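Local coordinates for N-acetyltransferase (Staphylococcus aureus subsp. aureus, PDB 4LUA), which probably transfers an acetyl group from acetyl-CoA to an amine of its substrate, as a member of the GNAT acetyltransferase family, at residues S33-T38 and T153-H158. Numbering follows the deposited sequence.
Sequences SHYSQT and TYFDEH
Tyr-35 leans its side chain on Phe-155 and Thr-153, two alternate residues of strand 153-163 whose side chains emerge on the same side. CZ, the far end of the Phe-155 ring, reaches Tyr-35 CB at 3.5 Å and Tyr-35 CD2 at 3.6 Å, so the phenyl tip fits against the root of the tyrosine. The two rings meet obliquely, with planes at 54° and centroids 5.8 Å apart. Farther out along the tyrosine, Thr-153 OG1 sits over one face of the ring, 3.7 Å from Tyr-35 CE1. The chi1 of Thr-153 (-59°) sets this hydroxyl anti to the carbonyl carbon and brings it up to the ring. Against the opposite face of the Tyr-35 ring, His-34 presents the edge of its imidazole, with ND1 3.5 Å above the plane and over the ring centre. In the same loop, Asp-32 OD2 accepts hydrogen bonds from the backbone N atoms of His-34 and Tyr-35, while Phe-155 is held in the sheet by backbone bonding to Ile-148. The contact thus joins the loop between helices 15-25 and 41-48 to the C-terminal three-stranded sheet. With 134 Å² buried and no polar bond between the segments, it is a small surface contact resting on van der Waals packing.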
# COMPACT_ATOMS: atom_id res chain seq x y z
N SER A 33 14.23 3.93 0.48
CA SER A 33 14.63 3.98 1.88
C SER A 33 14.87 5.37 2.42
O SER A 33 14.70 5.64 3.62
CB SER A 33 15.90 3.11 2.05
OG SER A 33 17.02 3.65 1.41
N HIS A 34 15.26 6.27 1.53
CA HIS A 34 15.39 7.66 1.96
C HIS A 34 14.28 8.56 1.38
O HIS A 34 13.81 9.48 2.07
CB HIS A 34 16.72 8.22 1.56
CG HIS A 34 16.90 9.64 2.00
ND1 HIS A 34 16.99 10.68 1.10
CD2 HIS A 34 16.97 10.20 3.23
CE1 HIS A 34 17.13 11.82 1.76
NE2 HIS A 34 17.11 11.56 3.06
N TYR A 35 13.90 8.31 0.13
CA TYR A 35 12.84 9.12 -0.50
C TYR A 35 11.51 8.37 -0.51
O TYR A 35 11.37 7.39 -1.22
CB TYR A 35 13.21 9.50 -1.91
CG TYR A 35 14.47 10.36 -1.99
CD1 TYR A 35 14.44 11.71 -1.67
CD2 TYR A 35 15.69 9.80 -2.42
CE1 TYR A 35 15.57 12.49 -1.78
CE2 TYR A 35 16.82 10.58 -2.53
CZ TYR A 35 16.76 11.90 -2.20
OH TYR A 35 17.88 12.69 -2.30
N SER A 36 10.56 8.82 0.31
CA SER A 36 9.18 8.29 0.33
C SER A 36 8.25 9.48 0.46
O SER A 36 8.59 10.51 1.05
CB SER A 36 8.89 7.30 1.50
OG SER A 36 9.44 6.05 1.21
N GLN A 37 7.05 9.33 -0.10
CA GLN A 37 6.18 10.49 -0.16
C GLN A 37 5.65 10.76 1.24
O GLN A 37 5.35 9.83 2.03
CB GLN A 37 5.05 10.31 -1.19
CG GLN A 37 3.96 9.32 -0.77
CD GLN A 37 3.39 8.54 -1.98
OE1 GLN A 37 2.95 7.38 -1.83
NE2 GLN A 37 3.39 9.17 -3.16
N THR A 38 5.54 12.05 1.54
CA THR A 38 5.04 12.50 2.81
C THR A 38 3.51 12.57 2.83
O THR A 38 2.87 12.84 1.81
CB THR A 38 5.67 13.85 3.14
OG1 THR A 38 6.93 13.58 3.76
CG2 THR A 38 4.81 14.69 4.07
N THR A 153 12.39 14.72 -6.48
CA THR A 153 13.21 13.63 -7.00
C THR A 153 12.29 12.62 -7.72
O THR A 153 11.40 11.99 -7.08
CB THR A 153 13.94 12.89 -5.82
OG1 THR A 153 14.78 13.82 -5.09
CG2 THR A 153 14.79 11.70 -6.37
N TYR A 154 12.49 12.47 -9.03
CA TYR A 154 11.73 11.46 -9.80
C TYR A 154 12.28 10.06 -9.63
O TYR A 154 13.53 9.87 -9.53
CB TYR A 154 11.81 11.75 -11.30
CG TYR A 154 10.94 12.89 -11.78
CD1 TYR A 154 11.49 14.14 -12.06
CD2 TYR A 154 9.57 12.70 -11.97
CE1 TYR A 154 10.70 15.18 -12.49
CE2 TYR A 154 8.78 13.75 -12.42
CZ TYR A 154 9.35 14.98 -12.66
OH TYR A 154 8.56 16.03 -13.10
N PHE A 155 11.37 9.09 -9.69
CA PHE A 155 11.76 7.68 -9.74
C PHE A 155 11.05 6.96 -10.86
O PHE A 155 9.85 7.21 -11.15
CB PHE A 155 11.44 6.96 -8.42
CG PHE A 155 12.32 7.41 -7.26
CD1 PHE A 155 12.00 8.54 -6.55
CD2 PHE A 155 13.45 6.70 -6.91
CE1 PHE A 155 12.83 8.97 -5.48
CE2 PHE A 155 14.25 7.11 -5.85
CZ PHE A 155 13.93 8.24 -5.14
N ASP A 156 11.80 6.03 -11.48
CA ASP A 156 11.16 5.07 -12.39
C ASP A 156 10.49 3.96 -11.56
O ASP A 156 10.91 3.66 -10.44
CB ASP A 156 12.24 4.39 -13.24
CG ASP A 156 13.07 5.34 -14.04
OD1 ASP A 156 12.60 6.48 -14.33
OD2 ASP A 156 14.23 4.95 -14.38
N GLU A 157 9.40 3.39 -12.07
CA GLU A 157 8.71 2.33 -11.35
C GLU A 157 8.39 1.15 -12.22
O GLU A 157 8.07 1.31 -13.43
CB GLU A 157 7.40 2.84 -10.78
CG GLU A 157 7.62 3.87 -9.67
CD GLU A 157 6.38 4.23 -9.01
OE1 GLU A 157 5.45 4.78 -9.66
OE2 GLU A 157 6.30 3.95 -7.79
N HIS A 158 8.39 -0.02 -11.59
CA HIS A 158 7.76 -1.22 -12.19
C HIS A 158 6.29 -1.20 -11.80
O HIS A 158 5.91 -0.81 -10.68
CB HIS A 158 8.38 -2.53 -11.72
CG HIS A 158 9.75 -2.74 -12.26
ND1 HIS A 158 10.88 -2.68 -11.46
CD2 HIS A 158 10.19 -2.91 -13.53
CE1 HIS A 158 11.95 -2.85 -12.21
NE2 HIS A 158 11.57 -2.94 -13.48